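Local coordinates for periplasmic molybdate-binding protein (Azotobacter vinelandii, PDB 1ATG), which binds molybdate and tungstate in a pocket between its two domains, as a periplasmic binding protein that probably serves an ABC transporter, at residues V146-H150 and F162-I168. Numbering follows the deposited sequence.
Sequences VGQAH and FVALAQI. With WO4 (tungstate(VI)ion), chain B; SO4 (sulfate ion), chain D.
Gln167 reaches across to the first turn of helix 146-154 and ties it to the end of strand 160-164 with both ends of its amide. NE2 of Gln167 donates to Val146 O (3.2 Å, nearly straight at 163°), coming in from above the carbonyl plane, while the helical bond from His150 N arrives at the opposite face. OE1 of Gln167 takes the backbone N of Ala164 at 2.9 Å, and the two bonds together fix the amide's rotation. The tight part is apolar: the Val146 torsion sends CG2 to the strand, 3.7 Å from Val163 CA, and turns CG1 to the tungstate oxygens. Val163 CG1 lies 3.7 Å from His150 CA, and Ala149 CB packs on Phe162 O.

The other side is partly exposed. The His150 ring has Gln167 CB over one face (4.0 Å to the centroid, a CH-pi contact), and the Trp85 ring meets it with planes about 10° apart. One water, 2.7 Å from His150 NE2, joins it to Gln167 O.

With an alanine at Gln167, Ala164 N is likely to lose its side-chain acceptor and Val146 O its second donor. In this periplasmic binding protein the helix N-terminus faces the interdomain pocket: Val146 N hydrogen-bonds to tungstate O1 (2.8 Å, 174°), as do Thr8 OG1, Asn9 ND2, Ser36 OG and the backbone N of Tyr117 to the anion. A neutral amide thus holds the carbonyl of the very residue whose N-H meets the oxyanion, which may steady that N-H.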
loop_
_atom_site.group_PDB
_atom_site.type_symbol
_atom_site.label_atom_id
_atom_site.label_comp_id
_atom_site.label_asym_id
_atom_site.label_seq_id
_atom_site.Cartn_x
_atom_site.Cartn_y
_atom_site.Cartn_z
ATOM N N VAL A 146 2.129 6.505 0.460
ATOM C CA VAL A 146 0.863 6.464 1.205
ATOM C C VAL A 146 1.124 6.457 2.699
ATOM O O VAL A 146 0.274 6.886 3.491
ATOM C CB VAL A 146 -0.065 5.349 0.725
ATOM C CG1 VAL A 146 0.339 3.978 1.224
ATOM C CG2 VAL A 146 -1.510 5.638 1.135
ATOM N N GLY A 147 2.298 6.018 3.142
ATOM C CA GLY A 147 2.707 6.174 4.535
ATOM C C GLY A 147 2.671 7.658 4.926
ATOM O O GLY A 147 2.118 8.036 5.963
ATOM N N GLN A 148 3.226 8.521 4.082
ATOM C CA GLN A 148 3.196 9.955 4.366
ATOM C C GLN A 148 1.793 10.525 4.234
ATOM O O GLN A 148 1.393 11.338 5.078
ATOM C CB GLN A 148 4.192 10.700 3.482
ATOM C CG GLN A 148 4.188 12.207 3.727
ATOM C CD GLN A 148 5.325 12.897 3.005
ATOM O OE1 GLN A 148 5.270 13.222 1.821
ATOM N NE2 GLN A 148 6.416 13.137 3.740
ATOM N N ALA A 149 0.978 10.093 3.261
ATOM C CA ALA A 149 -0.399 10.574 3.172
ATOM C C ALA A 149 -1.152 10.236 4.458
ATOM O O ALA A 149 -1.896 11.060 4.984
ATOM C CB ALA A 149 -1.080 9.975 1.958
ATOM N N HIS A 150 -0.949 8.993 4.923
ATOM C CA HIS A 150 -1.594 8.596 6.175
ATOM C C HIS A 150 -1.119 9.429 7.365
ATOM O O HIS A 150 -1.942 9.865 8.167
ATOM C CB HIS A 150 -1.353 7.093 6.420
ATOM C CG HIS A 150 -1.791 6.703 7.798
ATOM N ND1 HIS A 150 -0.879 6.546 8.813
ATOM C CD2 HIS A 150 -3.020 6.488 8.322
ATOM C CE1 HIS A 150 -1.535 6.240 9.927
ATOM N NE2 HIS A 150 -2.822 6.202 9.662
ATOM N N PHE A 162 -6.234 10.208 1.026
ATOM C CA PHE A 162 -6.459 8.898 0.416
ATOM C C PHE A 162 -5.395 7.953 0.950
ATOM O O PHE A 162 -4.189 8.151 0.757
ATOM C CB PHE A 162 -6.419 8.959 -1.104
ATOM C CG PHE A 162 -7.716 9.319 -1.761
ATOM C CD1 PHE A 162 -8.837 8.525 -1.588
ATOM C CD2 PHE A 162 -7.829 10.453 -2.556
ATOM C CE1 PHE A 162 -10.029 8.843 -2.204
ATOM C CE2 PHE A 162 -9.011 10.765 -3.187
ATOM C CZ PHE A 162 -10.130 9.968 -3.011
ATOM N N VAL A 163 -5.851 6.947 1.714
ATOM C CA VAL A 163 -4.968 6.040 2.424
ATOM C C VAL A 163 -5.335 4.585 2.176
ATOM O O VAL A 163 -6.320 4.294 1.491
ATOM C CB VAL A 163 -4.985 6.345 3.942
ATOM C CG1 VAL A 163 -4.611 7.795 4.259
ATOM C CG2 VAL A 163 -6.347 6.026 4.550
ATOM N N ALA A 164 -4.549 3.679 2.716
ATOM C CA ALA A 164 -4.831 2.255 2.635
ATOM C C ALA A 164 -5.670 1.858 3.839
ATOM O O ALA A 164 -5.427 2.273 4.970
ATOM C CB ALA A 164 -3.525 1.474 2.641
ATOM N N LEU A 165 -6.607 0.934 3.644
ATOM C CA LEU A 165 -7.423 0.469 4.769
ATOM C C LEU A 165 -6.574 -0.095 5.880
ATOM O O LEU A 165 -6.823 0.126 7.071
ATOM C CB LEU A 165 -8.435 -0.568 4.262
ATOM C CG LEU A 165 -9.317 -1.217 5.345
ATOM C CD1 LEU A 165 -10.076 -0.187 6.158
ATOM C CD2 LEU A 165 -10.302 -2.190 4.698
ATOM N N ALA A 166 -5.510 -0.841 5.564
ATOM C CA ALA A 166 -4.652 -1.435 6.568
ATOM C C ALA A 166 -4.087 -0.410 7.529
ATOM O O ALA A 166 -3.796 -0.732 8.683
ATOM C CB ALA A 166 -3.492 -2.164 5.890
ATOM N N GLN A 167 -3.864 0.833 7.092
ATOM C CA GLN A 167 -3.281 1.853 7.940
ATOM C C GLN A 167 -4.232 2.405 8.978
ATOM O O GLN A 167 -3.784 3.082 9.919
ATOM C CB GLN A 167 -2.787 3.018 7.066
ATOM C CG GLN A 167 -1.668 2.617 6.120
ATOM C CD GLN A 167 -1.398 3.758 5.153
ATOM O OE1 GLN A 167 -2.310 4.250 4.493
ATOM N NE2 GLN A 167 -0.135 4.178 5.056
ATOM N N ILE A 168 -5.533 2.191 8.829
ATOM C CA ILE A 168 -6.507 2.799 9.729
ATOM C C ILE A 168 -7.429 1.818 10.417
ATOM O O ILE A 168 -8.073 2.186 11.420
ATOM C CB ILE A 168 -7.340 3.884 9.011
ATOM C CG1 ILE A 168 -8.189 3.317 7.875
ATOM C CG2 ILE A 168 -6.438 5.012 8.518
ATOM C CD1 ILE A 168 -9.026 4.370 7.156
HETATM W W WO4 B . 2.621 2.885 -1.763
HETATM O O1 WO4 B . 3.259 4.218 -0.777
HETATM O O2 WO4 B . 2.144 1.550 -0.772
HETATM O O3 WO4 B . 1.205 3.401 -2.686
HETATM O O4 WO4 B . 3.834 2.311 -2.919
HETATM S S SO4 D . 5.761 11.916 7.443
HETATM O O1 SO4 D . 6.233 11.746 8.861
HETATM O O2 SO4 D . 4.447 12.634 7.473
HETATM O O3 SO4 D . 5.599 10.570 6.806
HETATM O O4 SO4 D . 6.757 12.721 6.670
HETATM O O HOH W 1 -4.371 5.648 11.780
#